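Thiamine pyrophosphokinase (Candida albicans, PDB 2G9Z) catalyses the transfer of a pyrophosphate group from ATP to thiamine, yielding the cofactor thiamine pyrophosphate. Local coordinates at residues Ile25-Ser30 / Asp299-Lys304; Lys261-Phe266 / Asn315-Glu320; Asn292-Lys297 / Gly322-Cys327. All coordinates share one frame; numbering follows the deposited sequence.

Contact 1. Residues Ile25-Ser30 / Asp299-Lys304; sequences IEQPDS and DMRNWK. With VNP (3-[(4-amino-2-methylpyrimidin-5-yl)methyl]-5-(2-{[hydroxy(phosphonoamino)phosphoryl]oxy}ethyl)-4-methyl-1,3-thiazol-3-I um), chain N.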
loop_
_atom_site.group_PDB
_atom_site.type_symbol
_atom_site.label_atom_id
_atom_site.label_comp_id
_atom_site.label_asym_id
_atom_site.label_seq_id
_atom_site.Cartn_x
_atom_site.Cartn_y
_atom_site.Cartn_z
ATOM N N ILE A 25 -9.051 -22.284 -10.833
ATOM C CA ILE A 25 -8.445 -23.559 -11.189
ATOM C C ILE A 25 -7.047 -23.715 -10.613
ATOM O O ILE A 25 -6.153 -22.932 -10.924
ATOM C CB ILE A 25 -8.339 -23.698 -12.722
ATOM C CG1 ILE A 25 -9.717 -23.512 -13.359
ATOM C CG2 ILE A 25 -7.748 -25.059 -13.087
ATOM C CD1 ILE A 25 -9.665 -23.322 -14.861
ATOM N N GLU A 26 -6.857 -24.725 -9.773
ATOM C CA GLU A 26 -5.541 -24.967 -9.209
ATOM C C GLU A 26 -4.710 -25.627 -10.302
ATOM O O GLU A 26 -5.018 -26.731 -10.754
ATOM C CB GLU A 26 -5.645 -25.861 -7.972
ATOM C CG GLU A 26 -6.093 -25.102 -6.730
ATOM C CD GLU A 26 -6.403 -26.008 -5.556
ATOM O OE1 GLU A 26 -5.791 -27.091 -5.466
ATOM O OE2 GLU A 26 -7.248 -25.629 -4.713
ATOM N N GLN A 27 -3.666 -24.930 -10.736
ATOM C CA GLN A 27 -2.794 -25.418 -11.794
ATOM C C GLN A 27 -1.539 -26.056 -11.231
ATOM O O GLN A 27 -1.274 -25.970 -10.035
ATOM C CB GLN A 27 -2.385 -24.250 -12.695
ATOM C CG GLN A 27 -3.550 -23.504 -13.286
ATOM C CD GLN A 27 -4.163 -24.236 -14.457
ATOM O OE1 GLN A 27 -4.150 -25.465 -14.511
ATOM N NE2 GLN A 27 -4.714 -23.486 -15.397
ATOM N N PRO A 28 -0.770 -26.750 -12.083
ATOM C CA PRO A 28 0.461 -27.362 -11.589
ATOM C C PRO A 28 1.445 -26.210 -11.413
ATOM O O PRO A 28 1.204 -25.110 -11.915
ATOM C CB PRO A 28 0.855 -28.320 -12.718
ATOM C CG PRO A 28 0.250 -27.706 -13.918
ATOM C CD PRO A 28 -1.092 -27.244 -13.429
ATOM N N ASP A 29 2.539 -26.451 -10.703
ATOM C CA ASP A 29 3.525 -25.406 -10.462
ATOM C C ASP A 29 4.187 -24.862 -11.714
ATOM O O ASP A 29 4.731 -23.759 -11.707
ATOM C CB ASP A 29 4.606 -25.906 -9.508
ATOM C CG ASP A 29 4.089 -26.102 -8.109
ATOM O OD1 ASP A 29 3.128 -25.397 -7.735
ATOM O OD2 ASP A 29 4.651 -26.949 -7.384
ATOM N N SER A 30 4.159 -25.636 -12.788
ATOM C CA SER A 30 4.767 -25.184 -14.022
ATOM C C SER A 30 3.852 -25.445 -15.199
ATOM O O SER A 30 3.222 -26.491 -15.289
ATOM C CB SER A 30 6.119 -25.867 -14.225
ATOM O OG SER A 30 7.052 -25.421 -13.254
ATOM N N ASP A 299 -5.607 -20.016 -11.354
ATOM C CA ASP A 299 -6.164 -19.349 -12.520
ATOM C C ASP A 299 -7.629 -19.049 -12.317
ATOM O O ASP A 299 -8.372 -19.848 -11.745
ATOM C CB ASP A 299 -5.978 -20.194 -13.792
ATOM C CG ASP A 299 -4.664 -19.901 -14.501
ATOM O OD1 ASP A 299 -4.194 -18.738 -14.423
ATOM O OD2 ASP A 299 -4.108 -20.821 -15.150
ATOM N N MET A 300 -8.042 -17.890 -12.806
ATOM C CA MET A 300 -9.419 -17.451 -12.671
ATOM C C MET A 300 -10.140 -17.470 -14.011
ATOM O O MET A 300 -9.539 -17.262 -15.064
ATOM C CB MET A 300 -9.441 -16.031 -12.087
ATOM C CG MET A 300 -8.904 -15.932 -10.657
ATOM S SD MET A 300 -8.153 -14.314 -10.253
ATOM C CE MET A 300 -6.556 -14.507 -11.014
ATOM N N ARG A 301 -11.436 -17.741 -13.962
ATOM C CA ARG A 301 -12.264 -17.742 -15.155
ATOM C C ARG A 301 -13.542 -17.025 -14.750
ATOM O O ARG A 301 -14.218 -17.446 -13.818
ATOM C CB ARG A 301 -12.558 -19.177 -15.623
ATOM C CG ARG A 301 -11.299 -19.969 -16.006
ATOM C CD ARG A 301 -10.463 -19.204 -17.028
ATOM N NE ARG A 301 -9.054 -19.583 -16.989
ATOM C CZ ARG A 301 -8.578 -20.759 -17.387
ATOM N NH1 ARG A 301 -9.401 -21.688 -17.868
ATOM N NH2 ARG A 301 -7.278 -21.010 -17.290
ATOM N N ASN A 302 -13.841 -15.921 -15.428
ATOM C CA ASN A 302 -15.036 -15.133 -15.137
ATOM C C ASN A 302 -15.143 -14.835 -13.641
ATOM O O ASN A 302 -16.237 -14.807 -13.076
ATOM C CB ASN A 302 -16.274 -15.890 -15.616
ATOM C CG ASN A 302 -16.248 -16.143 -17.114
ATOM O OD1 ASN A 302 -16.212 -15.208 -17.913
ATOM N ND2 ASN A 302 -16.259 -17.412 -17.500
ATOM N N TRP A 303 -13.991 -14.596 -13.021
ATOM C CA TRP A 303 -13.897 -14.321 -11.592
ATOM C C TRP A 303 -14.015 -12.820 -11.324
ATOM O O TRP A 303 -13.160 -12.039 -11.758
ATOM C CB TRP A 303 -12.555 -14.845 -11.082
ATOM C CG TRP A 303 -12.489 -15.095 -9.616
ATOM C CD1 TRP A 303 -13.072 -16.121 -8.932
ATOM C CD2 TRP A 303 -11.753 -14.334 -8.653
ATOM N NE1 TRP A 303 -12.738 -16.051 -7.600
ATOM C CE2 TRP A 303 -11.930 -14.962 -7.402
ATOM C CE3 TRP A 303 -10.957 -13.183 -8.728
ATOM C CZ2 TRP A 303 -11.339 -14.477 -6.229
ATOM C CZ3 TRP A 303 -10.370 -12.699 -7.563
ATOM C CH2 TRP A 303 -10.565 -13.347 -6.332
ATOM N N LYS A 304 -15.067 -12.430 -10.605
ATOM C CA LYS A 304 -15.326 -11.024 -10.283
ATOM C C LYS A 304 -14.552 -10.572 -9.053
ATOM O O LYS A 304 -14.673 -11.163 -7.977
ATOM C CB LYS A 304 -16.818 -10.798 -10.029
ATOM C CG LYS A 304 -17.725 -11.248 -11.152
ATOM C CD LYS A 304 -19.183 -11.096 -10.766
ATOM C CE LYS A 304 -20.095 -11.705 -11.816
ATOM N NZ LYS A 304 -21.524 -11.669 -11.392
HETATM O O2G VNP N . 1.831 -17.957 1.184
HETATM P PG VNP N . 2.114 -16.406 1.493
HETATM O O3G VNP N . 2.338 -15.651 0.239
HETATM O O1G VNP N . 3.411 -16.378 2.447
HETATM N N3B VNP N . 0.860 -15.817 2.342
HETATM P PB VNP N . 0.169 -16.893 3.342
HETATM O O2B VNP N . -0.786 -16.175 4.216
HETATM O O1B VNP N . 1.247 -17.667 3.994
HETATM O O1 VNP N . -0.640 -17.883 2.362
HETATM C C7 VNP N . -1.700 -17.464 1.493
HETATM C C12 VNP N . -2.615 -18.677 1.318
HETATM C C11 VNP N . -3.764 -18.544 0.312
HETATM C C10 VNP N . -3.388 -18.650 -1.168
HETATM C CM4 VNP N . -2.211 -19.492 -1.666
HETATM S S1 VNP N . -4.714 -16.989 0.296
HETATM C C9 VNP N . -5.059 -17.121 -1.414
HETATM N N5 VNP N . -4.162 -17.928 -1.985
HETATM C C7A VNP N . -3.955 -17.970 -3.442
HETATM C C5A VNP N . -5.199 -17.599 -4.254
HETATM C C6A VNP N . -5.086 -16.486 -5.078
HETATM N N1A VNP N . -6.069 -16.134 -5.886
HETATM C C2A VNP N . -7.207 -16.840 -5.934
HETATM C CM2 VNP N . -8.312 -16.427 -6.909
HETATM N N3A VNP N . -7.367 -17.916 -5.152
HETATM C C4A VNP N . -6.394 -18.310 -4.317
HETATM N N4A VNP N . -6.590 -19.387 -3.560
#

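Contact 2. Residues Lys261-Phe266 / Asn315-Glu320; sequences KNRLMF and NRISGE. With VNP (3-[(4-amino-2-methylpyrimidin-5-yl)methyl]-5-(2-{[hydroxy(phosphonoamino)phosphoryl]oxy}ethyl)-4-methyl-1,3-thiazol-3-I um), chain N.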
loop_
_atom_site.group_PDB
_atom_site.type_symbol
_atom_site.label_atom_id
_atom_site.label_comp_id
_atom_site.label_asym_id
_atom_site.label_seq_id
_atom_site.Cartn_x
_atom_site.Cartn_y
_atom_site.Cartn_z
ATOM N N LYS A 261 11.938 -14.302 -19.973
ATOM C CA LYS A 261 12.782 -15.433 -20.383
ATOM C C LYS A 261 12.334 -16.677 -19.622
ATOM O O LYS A 261 11.999 -17.697 -20.219
ATOM C CB LYS A 261 14.253 -15.135 -20.082
ATOM C CG LYS A 261 15.187 -16.315 -20.271
ATOM C CD LYS A 261 16.561 -16.017 -19.674
ATOM C CE LYS A 261 17.485 -17.217 -19.786
ATOM N NZ LYS A 261 17.741 -17.583 -21.207
ATOM N N ASN A 262 12.350 -16.571 -18.297
ATOM C CA ASN A 262 11.897 -17.630 -17.400
ATOM C C ASN A 262 11.685 -16.985 -16.040
ATOM O O ASN A 262 11.963 -15.799 -15.865
ATOM C CB ASN A 262 12.906 -18.785 -17.295
ATOM C CG ASN A 262 14.305 -18.320 -16.970
ATOM O OD1 ASN A 262 14.519 -17.540 -16.047
ATOM N ND2 ASN A 262 15.276 -18.815 -17.727
ATOM N N ARG A 263 11.184 -17.755 -15.085
ATOM C CA ARG A 263 10.926 -17.224 -13.752
ATOM C C ARG A 263 12.193 -17.061 -12.915
ATOM O O ARG A 263 12.201 -16.326 -11.925
ATOM C CB ARG A 263 9.919 -18.121 -13.032
ATOM C CG ARG A 263 8.551 -18.107 -13.689
ATOM C CD ARG A 263 7.660 -19.197 -13.137
ATOM N NE ARG A 263 8.207 -20.523 -13.415
ATOM C CZ ARG A 263 7.608 -21.659 -13.079
ATOM N NH1 ARG A 263 6.439 -21.627 -12.451
ATOM N NH2 ARG A 263 8.181 -22.823 -13.357
ATOM N N LEU A 264 13.263 -17.738 -13.318
ATOM C CA LEU A 264 14.531 -17.646 -12.603
ATOM C C LEU A 264 15.082 -16.230 -12.676
ATOM O O LEU A 264 15.920 -15.834 -11.868
ATOM C CB LEU A 264 15.546 -18.625 -13.198
ATOM C CG LEU A 264 15.201 -20.096 -12.966
ATOM C CD1 LEU A 264 16.146 -20.989 -13.760
ATOM C CD2 LEU A 264 15.281 -20.391 -11.473
ATOM N N MET A 265 14.601 -15.469 -13.650
ATOM C CA MET A 265 15.042 -14.092 -13.824
ATOM C C MET A 265 14.687 -13.217 -12.625
ATOM O O MET A 265 15.470 -12.353 -12.231
ATOM C CB MET A 265 14.399 -13.486 -15.066
ATOM C CG MET A 265 14.598 -14.273 -16.331
ATOM S SD MET A 265 13.512 -13.605 -17.589
ATOM C CE MET A 265 14.572 -12.388 -18.323
ATOM N N PHE A 266 13.506 -13.434 -12.048
ATOM C CA PHE A 266 13.066 -12.621 -10.912
ATOM C C PHE A 266 12.723 -13.402 -9.654
ATOM O O PHE A 266 12.368 -12.813 -8.628
ATOM C CB PHE A 266 11.856 -11.765 -11.307
ATOM C CG PHE A 266 10.681 -12.561 -11.815
ATOM C CD1 PHE A 266 10.633 -12.990 -13.139
ATOM C CD2 PHE A 266 9.626 -12.883 -10.968
ATOM C CE1 PHE A 266 9.549 -13.729 -13.616
ATOM C CE2 PHE A 266 8.536 -13.622 -11.431
ATOM C CZ PHE A 266 8.499 -14.046 -12.762
ATOM N N ASN A 315 -1.354 -15.222 -5.030
ATOM C CA ASN A 315 -1.498 -16.096 -6.192
ATOM C C ASN A 315 -0.042 -16.373 -6.554
ATOM O O ASN A 315 0.854 -15.753 -5.976
ATOM C CB ASN A 315 -2.196 -15.379 -7.358
ATOM C CG ASN A 315 -2.936 -16.352 -8.283
ATOM O OD1 ASN A 315 -2.474 -17.468 -8.517
ATOM N ND2 ASN A 315 -4.080 -15.923 -8.816
ATOM N N ARG A 316 0.208 -17.291 -7.485
ATOM C CA ARG A 316 1.578 -17.602 -7.890
ATOM C C ARG A 316 1.645 -17.712 -9.412
ATOM O O ARG A 316 0.628 -17.899 -10.080
ATOM C CB ARG A 316 2.067 -18.934 -7.299
ATOM C CG ARG A 316 1.574 -19.283 -5.911
ATOM C CD ARG A 316 2.231 -18.487 -4.795
ATOM N NE ARG A 316 1.743 -18.971 -3.504
ATOM C CZ ARG A 316 1.751 -18.268 -2.372
ATOM N NH1 ARG A 316 2.226 -17.035 -2.353
ATOM N NH2 ARG A 316 1.253 -18.797 -1.260
ATOM N N ILE A 317 2.853 -17.617 -9.949
ATOM C CA ILE A 317 3.046 -17.693 -11.388
ATOM C C ILE A 317 3.510 -19.083 -11.824
ATOM O O ILE A 317 4.597 -19.528 -11.464
ATOM C CB ILE A 317 4.069 -16.630 -11.855
ATOM C CG1 ILE A 317 3.541 -15.226 -11.517
ATOM C CG2 ILE A 317 4.321 -16.767 -13.352
ATOM C CD1 ILE A 317 4.462 -14.096 -11.922
ATOM N N SER A 318 2.661 -19.769 -12.585
ATOM C CA SER A 318 2.978 -21.104 -13.083
ATOM C C SER A 318 3.628 -21.054 -14.467
ATOM O O SER A 318 4.442 -21.913 -14.809
ATOM C CB SER A 318 1.708 -21.964 -13.144
ATOM O OG SER A 318 1.200 -22.215 -11.844
ATOM N N GLY A 319 3.261 -20.054 -15.264
ATOM C CA GLY A 319 3.831 -19.931 -16.599
ATOM C C GLY A 319 5.337 -19.764 -16.552
ATOM O O GLY A 319 5.844 -18.815 -15.956
ATOM N N GLU A 320 6.065 -20.676 -17.187
ATOM C CA GLU A 320 7.521 -20.609 -17.169
ATOM C C GLU A 320 8.091 -19.464 -17.993
ATOM O O GLU A 320 9.142 -18.920 -17.659
ATOM C CB GLU A 320 8.123 -21.922 -17.677
ATOM C CG GLU A 320 7.668 -23.158 -16.925
ATOM C CD GLU A 320 8.616 -24.320 -17.126
ATOM O OE1 GLU A 320 8.883 -24.675 -18.297
ATOM O OE2 GLU A 320 9.091 -24.873 -16.109
HETATM O O2G VNP N . 1.831 -17.957 1.184
HETATM P PG VNP N . 2.114 -16.406 1.493
HETATM O O3G VNP N . 2.338 -15.651 0.239
HETATM O O1G VNP N . 3.411 -16.378 2.447
HETATM N N3B VNP N . 0.860 -15.817 2.342
HETATM P PB VNP N . 0.169 -16.893 3.342
HETATM O O2B VNP N . -0.786 -16.175 4.216
HETATM O O1B VNP N . 1.247 -17.667 3.994
HETATM O O1 VNP N . -0.640 -17.883 2.362
HETATM C C7 VNP N . -1.700 -17.464 1.493
HETATM C C12 VNP N . -2.615 -18.677 1.318
HETATM C C11 VNP N . -3.764 -18.544 0.312
HETATM C C10 VNP N . -3.388 -18.650 -1.168
HETATM C CM4 VNP N . -2.211 -19.492 -1.666
HETATM S S1 VNP N . -4.714 -16.989 0.296
HETATM C C9 VNP N . -5.059 -17.121 -1.414
HETATM N N5 VNP N . -4.162 -17.928 -1.985
HETATM C C7A VNP N . -3.955 -17.970 -3.442
HETATM C C5A VNP N . -5.199 -17.599 -4.254
HETATM C C6A VNP N . -5.086 -16.486 -5.078
HETATM N N1A VNP N . -6.069 -16.134 -5.886
HETATM C C2A VNP N . -7.207 -16.840 -5.934
HETATM C CM2 VNP N . -8.312 -16.427 -6.909
HETATM N N3A VNP N . -7.367 -17.916 -5.152
HETATM C C4A VNP N . -6.394 -18.310 -4.317
HETATM N N4A VNP N . -6.590 -19.387 -3.560
#

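Contact 3. Residues Asn292-Lys297 / Gly322-Cys327; sequences NSYGLK and GFIVEC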
loop_
_atom_site.group_PDB
_atom_site.type_symbol
_atom_site.label_atom_id
_atom_site.label_comp_id
_atom_site.label_asym_id
_atom_site.label_seq_id
_atom_site.Cartn_x
_atom_site.Cartn_y
_atom_site.Cartn_z
ATOM N N ASN A 292 -9.905 -13.407 -16.155
ATOM C CA ASN A 292 -9.688 -14.708 -16.771
ATOM C C ASN A 292 -8.182 -14.813 -16.887
ATOM O O ASN A 292 -7.559 -14.002 -17.561
ATOM C CB ASN A 292 -10.312 -14.792 -18.165
ATOM C CG ASN A 292 -11.808 -14.994 -18.122
ATOM O OD1 ASN A 292 -12.303 -15.926 -17.486
ATOM N ND2 ASN A 292 -12.541 -14.127 -18.810
ATOM N N SER A 293 -7.587 -15.787 -16.210
ATOM C CA SER A 293 -6.141 -15.938 -16.280
ATOM C C SER A 293 -5.738 -17.310 -16.788
ATOM O O SER A 293 -6.474 -18.281 -16.631
ATOM C CB SER A 293 -5.502 -15.696 -14.908
ATOM O OG SER A 293 -5.907 -16.666 -13.960
ATOM N N TYR A 294 -4.571 -17.367 -17.417
ATOM C CA TYR A 294 -4.019 -18.612 -17.941
ATOM C C TYR A 294 -2.537 -18.576 -17.588
ATOM O O TYR A 294 -1.789 -17.765 -18.132
ATOM C CB TYR A 294 -4.200 -18.673 -19.460
ATOM C CG TYR A 294 -5.617 -18.392 -19.900
ATOM C CD1 TYR A 294 -6.563 -19.417 -19.994
ATOM C CD2 TYR A 294 -6.032 -17.087 -20.160
ATOM C CE1 TYR A 294 -7.891 -19.144 -20.335
ATOM C CE2 TYR A 294 -7.349 -16.804 -20.497
ATOM C CZ TYR A 294 -8.273 -17.833 -20.582
ATOM O OH TYR A 294 -9.577 -17.535 -20.905
ATOM N N GLY A 295 -2.114 -19.433 -16.667
ATOM C CA GLY A 295 -0.715 -19.441 -16.282
ATOM C C GLY A 295 -0.448 -19.127 -14.819
ATOM O O GLY A 295 0.687 -19.209 -14.366
ATOM N N LEU A 296 -1.479 -18.748 -14.074
ATOM C CA LEU A 296 -1.295 -18.478 -12.652
ATOM C C LEU A 296 -1.603 -19.768 -11.894
ATOM O O LEU A 296 -2.357 -20.609 -12.386
ATOM C CB LEU A 296 -2.225 -17.353 -12.189
ATOM C CG LEU A 296 -2.015 -16.024 -12.921
ATOM C CD1 LEU A 296 -2.927 -14.958 -12.319
ATOM C CD2 LEU A 296 -0.549 -15.600 -12.816
ATOM N N LYS A 297 -1.011 -19.924 -10.712
ATOM C CA LYS A 297 -1.224 -21.111 -9.887
ATOM C C LYS A 297 -2.713 -21.287 -9.607
ATOM O O LYS A 297 -3.238 -22.398 -9.646
ATOM C CB LYS A 297 -0.449 -20.979 -8.574
ATOM C CG LYS A 297 -0.567 -22.175 -7.625
ATOM C CD LYS A 297 0.103 -23.418 -8.177
ATOM C CE LYS A 297 -0.039 -24.590 -7.204
ATOM N NZ LYS A 297 0.556 -25.837 -7.766
ATOM N N GLY A 322 5.710 -17.064 -19.405
ATOM C CA GLY A 322 4.705 -16.023 -19.448
ATOM C C GLY A 322 3.341 -16.534 -19.053
ATOM O O GLY A 322 3.150 -17.731 -18.867
ATOM N N PHE A 323 2.394 -15.616 -18.907
ATOM C CA PHE A 323 1.031 -15.973 -18.551
ATOM C C PHE A 323 0.078 -14.946 -19.142
ATOM O O PHE A 323 0.496 -13.878 -19.597
ATOM C CB PHE A 323 0.855 -16.039 -17.028
ATOM C CG PHE A 323 1.137 -14.739 -16.314
ATOM C CD1 PHE A 323 2.433 -14.412 -15.914
ATOM C CD2 PHE A 323 0.099 -13.847 -16.030
ATOM C CE1 PHE A 323 2.699 -13.209 -15.234
ATOM C CE2 PHE A 323 0.346 -12.647 -15.354
ATOM C CZ PHE A 323 1.649 -12.325 -14.955
ATOM N N ILE A 324 -1.208 -15.264 -19.129
ATOM C CA ILE A 324 -2.195 -14.358 -19.681
ATOM C C ILE A 324 -3.277 -13.949 -18.691
ATOM O O ILE A 324 -3.789 -14.771 -17.934
ATOM C CB ILE A 324 -2.892 -14.994 -20.895
ATOM C CG1 ILE A 324 -1.883 -15.177 -22.033
ATOM C CG2 ILE A 324 -4.087 -14.140 -21.327
ATOM C CD1 ILE A 324 -2.421 -15.974 -23.200
ATOM N N VAL A 325 -3.612 -12.665 -18.691
ATOM C CA VAL A 325 -4.698 -12.192 -17.846
ATOM C C VAL A 325 -5.594 -11.305 -18.684
ATOM O O VAL A 325 -5.129 -10.357 -19.327
ATOM C CB VAL A 325 -4.224 -11.373 -16.629
ATOM C CG1 VAL A 325 -5.446 -10.866 -15.847
ATOM C CG2 VAL A 325 -3.345 -12.228 -15.730
ATOM N N GLU A 326 -6.876 -11.638 -18.706
ATOM C CA GLU A 326 -7.844 -10.830 -19.426
ATOM C C GLU A 326 -8.647 -10.145 -18.329
ATOM O O GLU A 326 -9.017 -10.779 -17.346
ATOM C CB GLU A 326 -8.750 -11.705 -20.287
ATOM C CG GLU A 326 -9.851 -10.930 -20.989
ATOM C CD GLU A 326 -10.580 -11.769 -22.018
ATOM O OE1 GLU A 326 -10.873 -12.947 -21.725
ATOM O OE2 GLU A 326 -10.867 -11.247 -23.116
ATOM N N CYS A 327 -8.900 -8.853 -18.482
ATOM C CA CYS A 327 -9.644 -8.123 -17.461
ATOM C C CYS A 327 -10.666 -7.183 -18.083
ATOM O O CYS A 327 -10.403 -6.575 -19.114
ATOM C CB CYS A 327 -8.672 -7.332 -16.588
ATOM S SG CYS A 327 -7.655 -6.144 -17.496
HETATM O O HOH W 1 -8.870 -14.492 -22.277
#

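Contact 1. Residues Ile25-Ser30 / Asp299-Lys304
Gln27 and Asp299 meet through their polar ends: amide NE2 gives a hydrogen bond to carboxylate OD2 at 2.7 Å, taken on the lone pair that points away from OD1. OD2 lies close to the amide plane of Gln27, yet the two flat groups stand almost perpendicular, 88° apart. The Gln27 chain bends at its second torsion (chi2 -78°), and its CG rests on the same oxygen at 3.3 Å. Two residues earlier, Ile25 pairs with Asp299 as an antiparallel hydrogen-bonded pair: Ile25 N to Asp299 O is 2.7 Å and Asp299 N to Ile25 O 3.0 Å. CD1 of Ile25 reaches over one face of the Arg301 guanidinium, toward its rim, 3.4 Å from NH1. Arg301 is anchored by NE on the carbonyl of Ser293, and its NH2 makes a long salt bridge of 3.8 Å to Asp299 OD2. Farther out, Ser293 OG and Leu296 N bind Asp299 OD1, while Gly295 N binds OD2. Trp303 lays a ring face against VNP methyl CM2, with CZ2 at 3.7 Å. Among so many donors, Asp299 is probably ionised; the Gln27 bond and the Ile25 pairing tie strand 23-26 to the strand carrying Met300 of the thiamine pocket.

Contact 2. Residues Lys261-Phe266 / Asn315-Glu320
Arg263 lays its side chain across the backbone of 317-320 and has more surface buried here than any other residue of the two segments. Its NH1 gives a hydrogen bond to Ile317 O at 3.0 Å, in the guanidinium plane and on a lone pair of the carbonyl. The bend at its third torsion (chi3 -63°) turns NE out of line with the aliphatic chain, whose CD packs 3.4 Å from Gly319 O. Ser318 O, Gly319 C and Glu320 CA lie over one face of the guanidinium. The other terminal nitrogen, NH2, makes a salt bridge of 3.6 Å to OE2 of Glu320, the two planes being 69° apart. Asp29 O and Ser30 OG accept further hydrogen bonds from NH1 and NH2, so the group joins three pieces of chain.

Glu320 also approaches through its backbone, its O receiving a CA-H...O contact from Asn262 CA at 3.1 Å. Ile317 supplies the apolar part: CG2 faces Arg263 CD, and CD1 comes obliquely to the Phe266 ring, 4.1 Å from CZ. That ring also stacks on Phe50 and meets Tyr260 edge-to-face. Just before Ile317, Arg316 points its guanidinium edge at the VNP phosphate, NH1 to O3G at 2.9 Å and NH2 to O2G at 2.6 Å. Arg263 thus bridges the loops after strands 254-259 and 315-316 in the vitamin B1-binding domain, beside Arg316, which grips the terminal phosphate of the bound thiamine analogue in what is probably the active site.

Contact 3. Residues Asn292-Lys297 / Gly322-Cys327
Leu296 drives CD2 over a face of the Phe323 ring, a CH-pi contact with the methyl 4.0 Å from the ring centroid. Phe323 CB sits 3.3 Å from Tyr294 O, and Gly295 CA packs against that CB at 3.8 Å. On the same buried side, Val325 CG2 lies at the Phe323 ring edge and 4.2 Å from Ser293 CB. Ser293 OG is engaged with Met300 N, and Leu296 also packs on Cys278 and Leu280.

Asn292, Tyr294, Ile324 and Glu326 line the other face, which is looser toward its Asn292-Glu326 end. Tyr294 presents its ring edge to Ile324, CD2 to CG2 3.7 Å. Asn292 and Glu326 run side by side, but ND2 stays 3.6 Å from OE1, while Asn292 OD1 accepts from Asn302 N. A water donates to Glu326 OE1 at 2.6 Å and reaches Tyr294 OH more weakly. Between the faces, paired hydrogen bonds join Asn292 to Glu326 and Tyr294 to Ile324, including Ile324 N to Tyr294 O at 2.8 Å. This ladder fixes the antiparallel register of strands 289-294 and 322-327, neighbours in a five-stranded sheet and both in the vitamin B1-binding domain. The Leu296-Phe323-Val325 face is packed by apolar contacts, while the other is apolar at Tyr294-Ile324 and polar, with a bound water, at Asn292-Glu326.

How the contacts relate
The three contacts gather on one side of the chain's centre: contacts 1 and 3 are centred about 8 Å apart, contacts 2 and 3 about 12 Å, and contacts 1 and 2 about 15 Å. Along the chain the segments run 25-30, 261-266, 292-297, 299-304, 315-320, 322-327, so all three pairings cross. Contact 3 joins neighbouring strands of the five-stranded sheet, and contact 1 reaches its edge through strand 303-305. Lys297 ties the set together, with a salt bridge to Asp29 and a backbone bond to Arg316. VNP touches contacts 1 and 2, while Gln151, Asp155 and Arg216 of the second subunit complete its site, which therefore lies between subunits.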